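PDB 6SCE: uncharacterized protein from Thermus thermophilus HB8, which is a CRISPR-associated DNA nuclease of type III defence, switched on by cyclic oligoadenylate, which is probably sensed by its CARF regions. Local coordinates for residues C224-R236 / W250-P264. Residues are numbered along the deposited sequence; the frame is centred on the assembly and turned at random.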
loop_
_atom_site.group_PDB
_atom_site.type_symbol
_atom_site.label_atom_id
_atom_site.label_comp_id
_atom_site.label_asym_id
_atom_site.label_seq_id
_atom_site.Cartn_x
_atom_site.Cartn_y
_atom_site.Cartn_z
ATOM N N CYS A 224 2.795 11.430 -0.498
ATOM C CA CYS A 224 3.916 12.166 -1.050
ATOM C C CYS A 224 4.335 11.491 -2.367
ATOM O O CYS A 224 4.751 10.342 -2.381
ATOM C CB CYS A 224 5.073 12.174 -0.084
ATOM S SG CYS A 224 6.500 13.159 -0.659
ATOM N N LEU A 225 4.204 12.204 -3.472
ATOM C CA LEU A 225 4.487 11.624 -4.768
ATOM C C LEU A 225 6.000 11.687 -5.069
ATOM O O LEU A 225 6.571 12.765 -5.033
ATOM C CB LEU A 225 3.722 12.427 -5.821
ATOM C CG LEU A 225 3.729 11.849 -7.227
ATOM C CD1 LEU A 225 3.087 10.479 -7.278
ATOM C CD2 LEU A 225 2.992 12.823 -8.130
ATOM N N PRO A 226 6.644 10.544 -5.367
ATOM C CA PRO A 226 8.035 10.592 -5.813
ATOM C C PRO A 226 8.049 10.932 -7.297
ATOM O O PRO A 226 7.620 10.118 -8.135
ATOM C CB PRO A 226 8.539 9.161 -5.576
ATOM C CG PRO A 226 7.392 8.408 -4.938
ATOM C CD PRO A 226 6.159 9.166 -5.324
ATOM N N VAL A 227 8.523 12.116 -7.611
ATOM C CA VAL A 227 8.495 12.608 -8.986
ATOM C C VAL A 227 9.907 12.494 -9.527
ATOM O O VAL A 227 10.824 13.043 -8.923
ATOM C CB VAL A 227 8.037 14.059 -9.057
ATOM C CG1 VAL A 227 8.017 14.527 -10.518
ATOM C CG2 VAL A 227 6.662 14.242 -8.425
ATOM N N VAL A 228 10.089 11.720 -10.604
ATOM C CA VAL A 228 11.416 11.433 -11.110
ATOM C C VAL A 228 11.516 11.778 -12.594
ATOM O O VAL A 228 10.936 11.063 -13.429
ATOM C CB VAL A 228 11.802 9.976 -10.880
ATOM C CG1 VAL A 228 13.150 9.660 -11.557
ATOM C CG2 VAL A 228 11.929 9.709 -9.391
ATOM N N PRO A 229 12.164 12.908 -12.916
ATOM C CA PRO A 229 12.360 13.248 -14.341
ATOM C C PRO A 229 13.447 12.357 -14.883
ATOM O O PRO A 229 14.546 12.294 -14.315
ATOM C CB PRO A 229 12.776 14.717 -14.314
ATOM C CG PRO A 229 12.365 15.211 -12.958
ATOM C CD PRO A 229 12.566 14.028 -12.059
ATOM N N TYR A 230 13.118 11.595 -15.920
ATOM C CA TYR A 230 14.037 10.601 -16.409
ATOM C C TYR A 230 15.243 11.257 -17.098
ATOM O O TYR A 230 15.178 12.407 -17.544
ATOM C CB TYR A 230 13.337 9.547 -17.271
ATOM C CG TYR A 230 12.669 10.025 -18.537
ATOM C CD1 TYR A 230 13.415 10.322 -19.667
ATOM C CD2 TYR A 230 11.277 10.130 -18.626
ATOM C CE1 TYR A 230 12.795 10.733 -20.837
ATOM C CE2 TYR A 230 10.654 10.528 -19.797
ATOM C CZ TYR A 230 11.417 10.830 -20.904
ATOM O OH TYR A 230 10.806 11.240 -22.072
ATOM N N HIS A 231 16.329 10.511 -17.137
ATOM C CA HIS A 231 17.636 11.001 -17.603
ATOM C C HIS A 231 17.732 10.925 -19.138
ATOM O O HIS A 231 18.386 10.042 -19.693
ATOM C CB HIS A 231 18.730 10.157 -16.978
ATOM C CG HIS A 231 18.959 10.449 -15.522
ATOM N ND1 HIS A 231 19.982 9.871 -14.804
ATOM C CD2 HIS A 231 18.296 11.256 -14.649
ATOM C CE1 HIS A 231 19.951 10.316 -13.557
ATOM N NE2 HIS A 231 18.940 11.158 -13.436
ATOM N N LYS A 232 17.101 11.892 -19.770
ATOM C CA LYS A 232 17.001 11.956 -21.211
ATOM C C LYS A 232 18.385 12.075 -21.845
ATOM O O LYS A 232 18.609 11.485 -22.899
ATOM C CB LYS A 232 16.119 13.112 -21.650
ATOM C CG LYS A 232 15.665 12.955 -23.093
ATOM C CD LYS A 232 14.788 14.101 -23.524
ATOM C CE LYS A 232 13.350 13.870 -23.121
ATOM N NZ LYS A 232 12.508 14.986 -23.623
ATOM N N ALA A 233 19.308 12.791 -21.195
ATOM C CA ALA A 233 20.663 12.901 -21.715
ATOM C C ALA A 233 21.343 11.525 -21.775
ATOM O O ALA A 233 22.053 11.217 -22.732
ATOM C CB ALA A 233 21.493 13.877 -20.910
ATOM N N HIS A 234 21.105 10.668 -20.790
ATOM C CA HIS A 234 21.603 9.317 -20.894
ATOM C C HIS A 234 20.990 8.545 -22.077
ATOM O O HIS A 234 21.701 7.816 -22.779
ATOM C CB HIS A 234 21.380 8.502 -19.627
ATOM C CG HIS A 234 21.944 7.126 -19.715
ATOM N ND1 HIS A 234 23.295 6.877 -19.631
ATOM C CD2 HIS A 234 21.347 5.923 -19.883
ATOM C CE1 HIS A 234 23.504 5.580 -19.730
ATOM N NE2 HIS A 234 22.337 4.978 -19.883
ATOM N N LEU A 235 19.690 8.674 -22.266
ATOM C CA LEU A 235 19.017 8.006 -23.387
ATOM C C LEU A 235 19.614 8.453 -24.748
ATOM O O LEU A 235 19.764 7.635 -25.661
ATOM C CB LEU A 235 17.532 8.325 -23.392
ATOM C CG LEU A 235 16.704 7.747 -22.241
ATOM C CD1 LEU A 235 15.258 8.135 -22.450
ATOM C CD2 LEU A 235 16.893 6.251 -22.103
ATOM N N ARG A 236 19.929 9.739 -24.860
ATOM C CA ARG A 236 20.510 10.273 -26.085
ATOM C C ARG A 236 21.911 9.738 -26.369
ATOM O O ARG A 236 22.353 9.746 -27.506
ATOM C CB ARG A 236 20.469 11.794 -26.095
ATOM C CG ARG A 236 19.061 12.326 -26.290
ATOM C CD ARG A 236 18.943 13.802 -25.962
ATOM N NE ARG A 236 17.626 14.345 -26.323
ATOM C CZ ARG A 236 17.153 15.513 -25.907
ATOM N NH1 ARG A 236 17.872 16.275 -25.088
ATOM N NH2 ARG A 236 15.955 15.926 -26.304
ATOM N N TRP A 250 13.472 1.539 -17.087
ATOM C CA TRP A 250 13.095 2.653 -16.169
ATOM C C TRP A 250 11.598 2.747 -15.920
ATOM O O TRP A 250 11.133 2.932 -14.771
ATOM C CB TRP A 250 13.560 4.000 -16.711
ATOM C CG TRP A 250 15.038 4.133 -16.876
ATOM C CD1 TRP A 250 16.005 3.293 -16.427
ATOM C CD2 TRP A 250 15.704 5.208 -17.523
ATOM N NE1 TRP A 250 17.245 3.767 -16.779
ATOM C CE2 TRP A 250 17.081 4.955 -17.440
ATOM C CE3 TRP A 250 15.261 6.369 -18.166
ATOM C CZ2 TRP A 250 18.031 5.811 -18.001
ATOM C CZ3 TRP A 250 16.209 7.223 -18.717
ATOM C CH2 TRP A 250 17.568 6.950 -18.609
ATOM N N ARG A 251 10.820 2.611 -16.986
ATOM C CA ARG A 251 9.384 2.663 -16.860
ATOM C C ARG A 251 8.874 1.494 -15.993
ATOM O O ARG A 251 8.002 1.684 -15.141
ATOM C CB ARG A 251 8.712 2.596 -18.232
ATOM C CG ARG A 251 8.906 3.829 -19.106
ATOM C CD ARG A 251 8.053 5.005 -18.672
ATOM N NE ARG A 251 6.626 4.820 -18.949
ATOM C CZ ARG A 251 5.659 5.630 -18.510
ATOM N NH1 ARG A 251 5.941 6.698 -17.765
ATOM N NH2 ARG A 251 4.392 5.369 -18.820
ATOM N N ALA A 252 9.413 0.311 -16.226
ATOM C CA ALA A 252 8.992 -0.889 -15.481
ATOM C C ALA A 252 9.361 -0.743 -13.994
ATOM O O ALA A 252 8.543 -0.969 -13.120
ATOM C CB ALA A 252 9.637 -2.116 -16.077
ATOM N N TRP A 253 10.593 -0.328 -13.729
ATOM C CA TRP A 253 11.034 -0.071 -12.370
ATOM C C TRP A 253 10.192 0.992 -11.661
ATOM O O TRP A 253 9.798 0.801 -10.506
ATOM C CB TRP A 253 12.499 0.293 -12.363
ATOM C CG TRP A 253 13.381 -0.787 -12.885
ATOM C CD1 TRP A 253 13.079 -2.110 -12.985
ATOM C CD2 TRP A 253 14.716 -0.643 -13.381
ATOM N NE1 TRP A 253 14.143 -2.796 -13.502
ATOM C CE2 TRP A 253 15.163 -1.921 -13.757
ATOM C CE3 TRP A 253 15.570 0.443 -13.556
ATOM C CZ2 TRP A 253 16.429 -2.147 -14.306
ATOM C CZ3 TRP A 253 16.847 0.218 -14.101
ATOM C CH2 TRP A 253 17.262 -1.064 -14.450
ATOM N N ALA A 254 9.892 2.094 -12.345
ATOM C CA ALA A 254 9.095 3.169 -11.772
ATOM C C ALA A 254 7.684 2.714 -11.417
ATOM O O ALA A 254 7.161 3.080 -10.358
ATOM C CB ALA A 254 9.027 4.357 -12.711
ATOM N N ARG A 255 7.059 1.947 -12.306
ATOM C CA ARG A 255 5.753 1.404 -12.004
ATOM C C ARG A 255 5.830 0.475 -10.776
ATOM O O ARG A 255 4.994 0.577 -9.889
ATOM C CB ARG A 255 5.169 0.661 -13.200
ATOM C CG ARG A 255 3.743 0.180 -12.950
ATOM C CD ARG A 255 3.148 -0.521 -14.159
ATOM N NE ARG A 255 2.390 0.395 -15.011
ATOM C CZ ARG A 255 1.632 0.009 -16.037
ATOM N NH1 ARG A 255 1.518 -1.280 -16.353
ATOM N NH2 ARG A 255 0.983 0.918 -16.754
ATOM N N GLU A 256 6.846 -0.377 -10.735
ATOM C CA GLU A 256 7.010 -1.346 -9.662
ATOM C C GLU A 256 7.177 -0.708 -8.287
ATOM O O GLU A 256 6.608 -1.193 -7.310
ATOM C CB GLU A 256 8.171 -2.265 -9.963
ATOM C CG GLU A 256 8.423 -3.302 -8.875
ATOM C CD GLU A 256 8.956 -4.581 -9.426
ATOM O OE1 GLU A 256 8.195 -5.239 -10.179
ATOM O OE2 GLU A 256 10.125 -4.922 -9.104
ATOM N N TYR A 257 7.923 0.386 -8.196
ATOM C CA TYR A 257 8.147 1.021 -6.894
ATOM C C TYR A 257 7.303 2.248 -6.616
ATOM O O TYR A 257 7.527 2.951 -5.615
ATOM C CB TYR A 257 9.621 1.326 -6.738
ATOM C CG TYR A 257 10.498 0.127 -6.945
ATOM C CD1 TYR A 257 10.367 -1.017 -6.160
ATOM C CD2 TYR A 257 11.486 0.144 -7.917
ATOM C CE1 TYR A 257 11.186 -2.120 -6.359
ATOM C CE2 TYR A 257 12.317 -0.933 -8.116
ATOM C CZ TYR A 257 12.171 -2.065 -7.344
ATOM O OH TYR A 257 13.035 -3.120 -7.590
ATOM N N GLY A 258 6.326 2.531 -7.482
ATOM C CA GLY A 258 5.428 3.655 -7.262
ATOM C C GLY A 258 6.005 5.048 -7.547
ATOM O O GLY A 258 5.584 6.043 -6.967
ATOM N N VAL A 259 6.936 5.135 -8.489
ATOM C CA VAL A 259 7.506 6.417 -8.892
ATOM C C VAL A 259 6.744 7.003 -10.058
ATOM O O VAL A 259 6.338 6.276 -10.983
ATOM C CB VAL A 259 8.984 6.204 -9.272
ATOM C CG1 VAL A 259 9.534 7.367 -10.081
ATOM C CG2 VAL A 259 9.769 5.970 -7.999
ATOM N N PHE A 260 6.562 8.313 -10.038
ATOM C CA PHE A 260 5.957 9.032 -11.142
ATOM C C PHE A 260 7.114 9.509 -12.028
ATOM O O PHE A 260 7.731 10.539 -11.774
ATOM C CB PHE A 260 5.123 10.184 -10.606
ATOM C CG PHE A 260 4.389 10.987 -11.644
ATOM C CD1 PHE A 260 3.756 10.383 -12.716
ATOM C CD2 PHE A 260 4.312 12.351 -11.515
ATOM C CE1 PHE A 260 3.058 11.140 -13.632
ATOM C CE2 PHE A 260 3.613 13.116 -12.416
ATOM C CZ PHE A 260 2.985 12.504 -13.481
ATOM N N LEU A 261 7.413 8.707 -13.040
ATOM C CA LEU A 261 8.493 8.990 -14.000
ATOM C C LEU A 261 8.033 9.977 -15.055
ATOM O O LEU A 261 7.060 9.722 -15.745
ATOM C CB LEU A 261 8.915 7.697 -14.660
ATOM C CG LEU A 261 10.272 7.740 -15.372
ATOM C CD1 LEU A 261 11.389 7.729 -14.350
ATOM C CD2 LEU A 261 10.408 6.559 -16.313
ATOM N N VAL A 262 8.718 11.099 -15.173
ATOM C CA VAL A 262 8.270 12.186 -16.020
ATOM C C VAL A 262 9.325 12.653 -17.004
ATOM O O VAL A 262 10.546 12.560 -16.770
ATOM C CB VAL A 262 7.741 13.415 -15.228
ATOM C CG1 VAL A 262 6.513 13.053 -14.401
ATOM C CG2 VAL A 262 8.818 14.025 -14.349
ATOM N N ASP A 263 8.821 13.196 -18.100
ATOM C CA ASP A 263 9.663 13.761 -19.158
ATOM C C ASP A 263 10.182 15.101 -18.648
ATOM O O ASP A 263 9.392 15.996 -18.374
ATOM C CB ASP A 263 8.812 13.873 -20.439
ATOM C CG ASP A 263 9.560 14.479 -21.631
ATOM O OD1 ASP A 263 10.695 14.989 -21.480
ATOM O OD2 ASP A 263 8.951 14.436 -22.723
ATOM N N PRO A 264 11.514 15.243 -18.501
ATOM C CA PRO A 264 12.069 16.491 -18.010
ATOM C C PRO A 264 11.799 17.656 -18.958
ATOM O O PRO A 264 11.881 18.791 -18.550
ATOM C CB PRO A 264 13.571 16.192 -17.905
ATOM C CG PRO A 264 13.808 15.117 -18.908
ATOM C CD PRO A 264 12.573 14.262 -18.828
#
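Y230 carries its ring across to D263 and P264, beyond the parallel strands 225-229 and 260-262. P264 CD sits over one face of the ring, 4.0 Å from its centroid and 6° off the normal, a CH-pi contact; L261 CG comes to its edge. The hydroxyl end passes the D263 carboxylate, turned 28° from the ring. With CG between the backbone N and the carbonyl carbon (chi1 62°), the ring lies beside V262 O and D263 CA, where the neighbouring strand ends. Cut back to an alanine, this position would keep its CB against W250 and L261, but is likely to leave P264 without the ring beneath CD and open a gap beside D263. K232, bent at its third torsion, brings NZ to D263 OD1 on its syn side at 2.8 Å, a salt bridge; the same oxygen accepts G265 N.

W250, from helix 240-257, pushes its six-membered ring against the turn at H231 and helix 232-236 after it. L235 CD2 touches W250 CZ3 at 3.6 Å, Y230 CB meets CE3, and H231 O lies in plane at the indole edge, while NE1 bonds to D203. Between the strands, four backbone bonds run from P226 O to Y230 N. F260 N meets P226 O almost head-on, whereas V262 N approaches V228 O from above the carbonyl plane. V227 CG1 meets V262 CG2 (3.9 Å) on the face they share with F260; on the other, V228 CG2 presses V259 CG1 at a tight 3.4 Å. Strand 260-262, last in its sheet, is reached by a right-handed beta-alpha-beta crossover through helix 240-257. Apolar contacts thus fill both faces of this edge pairing, while beyond it the K232-D263 bridge ties the start of helix 232-236 to the loop after strand 260-262, each charge probably neutralising the other.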